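Local structure of acetylornithine aminotransferase (Aquifex aeolicus, 2EH6) at residues Pro11-Val15 / Asp24-Tyr30; Lys335-Leu341 / Val370-Ile374. The protein catalyses the reversible, pyridoxal-phosphate-dependent transfer of an amino group between N(2)-acetyl-L-ornithine and 2-oxoglutarate, a reaction of arginine biosynthesis. One frame throughout, in Å; residues are numbered along the deposited sequence.

Contact 1: Pro11-Val15 / Asp24-Tyr30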
loop_
_atom_site.group_PDB
_atom_site.type_symbol
_atom_site.label_atom_id
_atom_site.label_comp_id
_atom_site.label_asym_id
_atom_site.label_seq_id
_atom_site.Cartn_x
_atom_site.Cartn_y
_atom_site.Cartn_z
ATOM N N PRO A 11 -11.101 -22.995 0.508
ATOM C CA PRO A 11 -10.965 -23.550 1.858
ATOM C C PRO A 11 -9.679 -24.319 2.151
ATOM O O PRO A 11 -9.718 -25.515 2.442
ATOM C CB PRO A 11 -12.211 -24.424 1.986
ATOM C CG PRO A 11 -12.364 -24.963 0.601
ATOM C CD PRO A 11 -12.111 -23.741 -0.268
ATOM N N VAL A 12 -8.541 -23.634 2.071
ATOM C CA VAL A 12 -7.256 -24.262 2.366
ATOM C C VAL A 12 -6.434 -23.282 3.193
ATOM O O VAL A 12 -6.347 -22.098 2.862
ATOM C CB VAL A 12 -6.483 -24.643 1.073
ATOM C CG1 VAL A 12 -6.143 -23.403 0.269
ATOM C CG2 VAL A 12 -5.220 -25.403 1.433
ATOM N N LYS A 13 -5.853 -23.776 4.282
ATOM C CA LYS A 13 -5.058 -22.950 5.176
ATOM C C LYS A 13 -3.584 -23.321 5.127
ATOM O O LYS A 13 -3.164 -24.325 5.709
ATOM C CB LYS A 13 -5.569 -23.086 6.614
ATOM C CG LYS A 13 -7.030 -22.697 6.814
ATOM C CD LYS A 13 -7.499 -23.069 8.219
ATOM C CE LYS A 13 -8.752 -22.303 8.631
ATOM N NZ LYS A 13 -10.015 -23.013 8.261
ATOM N N PHE A 14 -2.793 -22.512 4.432
ATOM C CA PHE A 14 -1.367 -22.771 4.329
ATOM C C PHE A 14 -0.657 -22.297 5.590
ATOM O O PHE A 14 -1.104 -21.366 6.254
ATOM C CB PHE A 14 -0.798 -22.089 3.080
ATOM C CG PHE A 14 -1.337 -22.654 1.791
ATOM C CD1 PHE A 14 -1.192 -24.013 1.498
ATOM C CD2 PHE A 14 -2.011 -21.841 0.880
ATOM C CE1 PHE A 14 -1.713 -24.555 0.316
ATOM C CE2 PHE A 14 -2.536 -22.372 -0.303
ATOM C CZ PHE A 14 -2.387 -23.732 -0.586
ATOM N N VAL A 15 0.447 -22.946 5.936
ATOM C CA VAL A 15 1.171 -22.561 7.133
ATOM C C VAL A 15 2.662 -22.419 6.880
ATOM O O VAL A 15 3.358 -21.706 7.606
ATOM C CB VAL A 15 0.963 -23.600 8.267
ATOM C CG1 VAL A 15 -0.521 -23.716 8.607
ATOM C CG2 VAL A 15 1.511 -24.943 7.842
ATOM N N ASP A 24 -0.393 -27.173 3.922
ATOM C CA ASP A 24 -1.504 -26.651 4.705
ATOM C C ASP A 24 -1.494 -27.176 6.142
ATOM O O ASP A 24 -0.586 -27.906 6.533
ATOM C CB ASP A 24 -2.849 -26.953 4.022
ATOM C CG ASP A 24 -3.203 -28.435 4.016
ATOM O OD1 ASP A 24 -2.553 -29.224 4.737
ATOM O OD2 ASP A 24 -4.154 -28.804 3.292
ATOM N N GLU A 25 -2.499 -26.789 6.925
ATOM C CA GLU A 25 -2.597 -27.174 8.331
ATOM C C GLU A 25 -2.648 -28.703 8.556
ATOM O O GLU A 25 -2.384 -29.200 9.645
ATOM C CB GLU A 25 -3.830 -26.504 8.930
ATOM C CG GLU A 25 -3.723 -24.978 8.957
ATOM C CD GLU A 25 -4.758 -24.421 9.910
ATOM O OE1 GLU A 25 -5.869 -24.935 9.934
ATOM O OE2 GLU A 25 -4.455 -23.444 10.601
ATOM N N GLU A 26 -3.053 -29.456 7.507
ATOM C CA GLU A 26 -3.058 -30.911 7.655
ATOM C C GLU A 26 -1.750 -31.547 7.170
ATOM O O GLU A 26 -1.611 -32.759 7.098
ATOM C CB GLU A 26 -4.238 -31.503 6.880
ATOM C CG GLU A 26 -5.556 -30.771 7.124
ATOM C CD GLU A 26 -5.889 -30.764 8.597
ATOM O OE1 GLU A 26 -5.549 -31.718 9.284
ATOM O OE2 GLU A 26 -6.561 -29.828 9.034
ATOM N N GLY A 27 -0.792 -30.679 6.780
ATOM C CA GLY A 27 0.502 -31.187 6.329
ATOM C C GLY A 27 0.456 -31.616 4.858
ATOM O O GLY A 27 1.423 -32.101 4.286
ATOM N N LYS A 28 -0.691 -31.457 4.200
ATOM C CA LYS A 28 -0.725 -31.886 2.817
ATOM C C LYS A 28 0.105 -30.947 1.956
ATOM O O LYS A 28 0.212 -29.756 2.214
ATOM C CB LYS A 28 -2.181 -31.873 2.347
ATOM C CG LYS A 28 -2.305 -32.052 0.833
ATOM C CD LYS A 28 -3.762 -32.063 0.367
ATOM C CE LYS A 28 -3.994 -33.008 -0.816
ATOM N NZ LYS A 28 -5.375 -32.887 -1.281
ATOM N N GLU A 29 0.753 -31.551 0.966
ATOM C CA GLU A 29 1.693 -30.856 0.096
ATOM C C GLU A 29 1.060 -30.421 -1.217
ATOM O O GLU A 29 0.303 -31.176 -1.819
ATOM C CB GLU A 29 2.878 -31.779 -0.182
ATOM C CG GLU A 29 4.011 -31.151 -0.965
ATOM C CD GLU A 29 5.150 -32.126 -1.167
ATOM O OE1 GLU A 29 4.971 -33.094 -1.934
ATOM O OE2 GLU A 29 6.217 -31.929 -0.552
ATOM N N TYR A 30 1.374 -29.203 -1.659
ATOM C CA TYR A 30 0.831 -28.680 -2.910
ATOM C C TYR A 30 1.906 -28.059 -3.800
ATOM O O TYR A 30 2.745 -27.293 -3.324
ATOM C CB TYR A 30 -0.226 -27.601 -2.643
ATOM C CG TYR A 30 -1.367 -28.020 -1.754
ATOM C CD1 TYR A 30 -1.237 -28.008 -0.366
ATOM C CD2 TYR A 30 -2.593 -28.399 -2.299
ATOM C CE1 TYR A 30 -2.299 -28.354 0.455
ATOM C CE2 TYR A 30 -3.659 -28.748 -1.488
ATOM C CZ TYR A 30 -3.507 -28.721 -0.113
ATOM O OH TYR A 30 -4.573 -29.042 0.689
#
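Phe14 and Asp24 form an antiparallel, non-hydrogen-bonded pair between strand 12-18, outermost within this chain in one of its two mixed sheets, and the end of strand 21-24. Beyond the pair, Glu25 N donates to Lys13 O at 2.8 Å, somewhat bent at the hydrogen (132°). Phe14 CE1 meets the face of Tyr30, 3.6 Å from Tyr30 CD1, in an edge-to-face stack with planes at 85°. With CG1 between the backbone N and the carbonyl carbon (chi1 63°), Val12 turns CG2 anti to N and over the Phe14 ring, 3.7 Å above its plane towards the rim, and 3.8 Å from Tyr30 OH. These strands begin a three-stranded antiparallel meander, and Asp24 to Gly27 is the type I turn leading into its third strand. Asp24 braces that turn: OD1 accepts from Lys28 N and, weakly, from Glu26 N, while OD2 takes Tyr30 OH at 2.6 Å from above the carboxylate plane. Were Tyr30 an alanine, the Phe14 edge would probably lose its facing ring and Asp24 OD2 this donor. The aliphatic part of Lys13 runs by the Glu25 carboxylate, but its NZ makes a salt bridge with Glu68 of the second subunit, onto which the sheet continues.

Contact 2: Lys335-Leu341 / Val370-Ile374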
loop_
_atom_site.group_PDB
_atom_site.type_symbol
_atom_site.label_atom_id
_atom_site.label_comp_id
_atom_site.label_asym_id
_atom_site.label_seq_id
_atom_site.Cartn_x
_atom_site.Cartn_y
_atom_site.Cartn_z
ATOM N N LYS A 335 -10.600 -29.433 -8.119
ATOM C CA LYS A 335 -10.110 -30.764 -8.454
ATOM C C LYS A 335 -8.588 -30.805 -8.431
ATOM O O LYS A 335 -7.993 -31.761 -7.934
ATOM C CB LYS A 335 -10.626 -31.190 -9.833
ATOM C CG LYS A 335 -12.131 -31.437 -9.871
ATOM C CD LYS A 335 -12.631 -31.732 -11.277
ATOM C CE LYS A 335 -14.136 -31.994 -11.281
ATOM N NZ LYS A 335 -14.678 -32.208 -12.655
ATOM N N ALA A 336 -7.957 -29.764 -8.967
ATOM C CA ALA A 336 -6.500 -29.707 -8.985
ATOM C C ALA A 336 -5.991 -29.599 -7.550
ATOM O O ALA A 336 -5.004 -30.237 -7.170
ATOM C CB ALA A 336 -6.030 -28.507 -9.809
ATOM N N LEU A 337 -6.680 -28.788 -6.755
ATOM C CA LEU A 337 -6.315 -28.589 -5.360
ATOM C C LEU A 337 -6.291 -29.937 -4.643
ATOM O O LEU A 337 -5.324 -30.279 -3.962
ATOM C CB LEU A 337 -7.329 -27.661 -4.689
ATOM C CG LEU A 337 -7.132 -27.333 -3.206
ATOM C CD1 LEU A 337 -5.830 -26.577 -3.009
ATOM C CD2 LEU A 337 -8.308 -26.501 -2.713
ATOM N N GLU A 338 -7.368 -30.697 -4.808
ATOM C CA GLU A 338 -7.488 -32.006 -4.186
ATOM C C GLU A 338 -6.323 -32.906 -4.593
ATOM O O GLU A 338 -5.884 -33.751 -3.813
ATOM C CB GLU A 338 -8.823 -32.643 -4.586
ATOM C CG GLU A 338 -9.202 -33.899 -3.816
ATOM C CD GLU A 338 -8.377 -35.108 -4.212
ATOM O OE1 GLU A 338 -8.381 -35.468 -5.410
ATOM O OE2 GLU A 338 -7.728 -35.705 -3.325
ATOM N N LYS A 339 -5.811 -32.715 -5.806
ATOM C CA LYS A 339 -4.699 -33.526 -6.286
ATOM C C LYS A 339 -3.326 -32.919 -6.010
ATOM O O LYS A 339 -2.338 -33.303 -6.633
ATOM C CB LYS A 339 -4.848 -33.803 -7.783
ATOM C CG LYS A 339 -6.145 -34.512 -8.146
ATOM C CD LYS A 339 -5.962 -35.449 -9.328
ATOM C CE LYS A 339 -7.235 -36.238 -9.598
ATOM N NZ LYS A 339 -6.951 -37.514 -10.314
ATOM N N GLY A 340 -3.267 -31.974 -5.078
ATOM C CA GLY A 340 -1.996 -31.359 -4.727
ATOM C C GLY A 340 -1.420 -30.356 -5.715
ATOM O O GLY A 340 -0.199 -30.201 -5.803
ATOM N N LEU A 341 -2.287 -29.680 -6.463
ATOM C CA LEU A 341 -1.833 -28.678 -7.428
ATOM C C LEU A 341 -2.641 -27.397 -7.292
ATOM O O LEU A 341 -3.874 -27.423 -7.331
ATOM C CB LEU A 341 -1.962 -29.188 -8.869
ATOM C CG LEU A 341 -1.584 -28.136 -9.928
ATOM C CD1 LEU A 341 -0.084 -27.873 -9.860
ATOM C CD2 LEU A 341 -1.976 -28.611 -11.320
ATOM N N VAL A 370 -1.377 -33.752 -13.731
ATOM C CA VAL A 370 -2.598 -33.470 -12.985
ATOM C C VAL A 370 -3.650 -32.850 -13.897
ATOM O O VAL A 370 -4.830 -33.198 -13.833
ATOM C CB VAL A 370 -2.323 -32.506 -11.815
ATOM C CG1 VAL A 370 -3.635 -32.038 -11.204
ATOM C CG2 VAL A 370 -1.467 -33.204 -10.765
ATOM N N LEU A 371 -3.216 -31.924 -14.745
ATOM C CA LEU A 371 -4.119 -31.263 -15.678
ATOM C C LEU A 371 -4.722 -32.270 -16.654
ATOM O O LEU A 371 -5.919 -32.233 -16.944
ATOM C CB LEU A 371 -3.368 -30.175 -16.447
ATOM C CG LEU A 371 -2.948 -28.964 -15.614
ATOM C CD1 LEU A 371 -2.109 -28.017 -16.462
ATOM C CD2 LEU A 371 -4.185 -28.259 -15.091
ATOM N N ARG A 372 -3.883 -33.170 -17.159
ATOM C CA ARG A 372 -4.340 -34.185 -18.097
ATOM C C ARG A 372 -5.428 -35.037 -17.447
ATOM O O ARG A 372 -6.411 -35.406 -18.090
ATOM C CB ARG A 372 -3.166 -35.075 -18.528
ATOM C CG ARG A 372 -3.516 -36.119 -19.591
ATOM C CD ARG A 372 -2.270 -36.842 -20.084
ATOM N NE ARG A 372 -2.519 -37.688 -21.257
ATOM C CZ ARG A 372 -3.078 -38.897 -21.224
ATOM N NH1 ARG A 372 -3.462 -39.433 -20.072
ATOM N NH2 ARG A 372 -3.242 -39.582 -22.350
ATOM N N GLU A 373 -5.258 -35.333 -16.162
ATOM C CA GLU A 373 -6.225 -36.154 -15.444
ATOM C C GLU A 373 -7.526 -35.459 -15.044
ATOM O O GLU A 373 -8.534 -36.130 -14.820
ATOM C CB GLU A 373 -5.576 -36.760 -14.194
ATOM C CG GLU A 373 -4.502 -37.794 -14.490
ATOM C CD GLU A 373 -5.018 -38.951 -15.341
ATOM O OE1 GLU A 373 -5.961 -39.646 -14.902
ATOM O OE2 GLU A 373 -4.478 -39.164 -16.450
ATOM N N ILE A 374 -7.525 -34.132 -14.961
ATOM C CA ILE A 374 -8.739 -33.425 -14.554
ATOM C C ILE A 374 -9.488 -32.692 -15.662
ATOM O O ILE A 374 -10.711 -32.571 -15.612
ATOM C CB ILE A 374 -8.449 -32.403 -13.423
ATOM C CG1 ILE A 374 -7.592 -31.255 -13.954
ATOM C CG2 ILE A 374 -7.755 -33.100 -12.259
ATOM C CD1 ILE A 374 -7.332 -30.162 -12.927
#
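Across this contact, the last turn of helix 330-338 and the chain just after it lie beside the final turn of helix 361-374, with the CA atoms nearest at Ala336 and Val370 (6.7 Å) and at Lys335 and Ile374 (6.8 Å). No hydrogen bond joins the two segments, and the side chains meet mainly through methyl and methylene groups. Val370 sends CG1 anti to its backbone N (chi1 170°), and this one methyl serves several partners: CD2 of Leu341 at 3.8 Å, CB of Lys339 at 4.0 Å and, more loosely, CB of Ala336. Leu341 and Val370 run past one another in opposite directions, and the same CD2 of Leu341 also approaches CD2 of Leu371, on the buried side. A Schellman motif ends the first helix, with Leu341 N bonded to Ala336 O and Gly340 N to Leu337 O; Gly340, at positive phi, is its C' residue, and the chain passes directly into strand 341-346. Thus two C-terminal helices of this class-III aminotransferase pack together where one of them hands over to the sheet. One turn beyond Val370, Ile374 divides its two branches between Ala336 and Lys339: CD1 reaches CB of Ala336 at 3.8 Å, whereas CG2 rests against the aliphatic chain of Lys339, 4.1 Å from its CE. Towards the exposed side, Lys339 carries NZ to 4.2 Å from CB of Glu373, crossing that side chain nearly at right angles; the opposite charges remain apart, with NZ 5.2 Å from OE1 of Glu373.

The two contacts have centres 15 Å apart and are joined through Lys28 and Tyr30 of contact 1 and the helix end of contact 2. Lys28 NZ probably hydrogen-bonds to Glu338 O at 2.7 Å, placing a positive group at the carbonyl end of helix 330-338. Tyr30 packs there too, with CE2 3.4 Å from Leu337 O and CD2 3.9 Å from Gly340 CA. Strands 29-32 and 341-346 are parallel neighbours in one sheet, so the meander of contact 1 and the strand emerging from contact 2 share a framework. The centres of both contacts lie about 26 Å from that of the chain, away from the pyridoxal-phosphate pocket; only contact 1 reaches the second subunit.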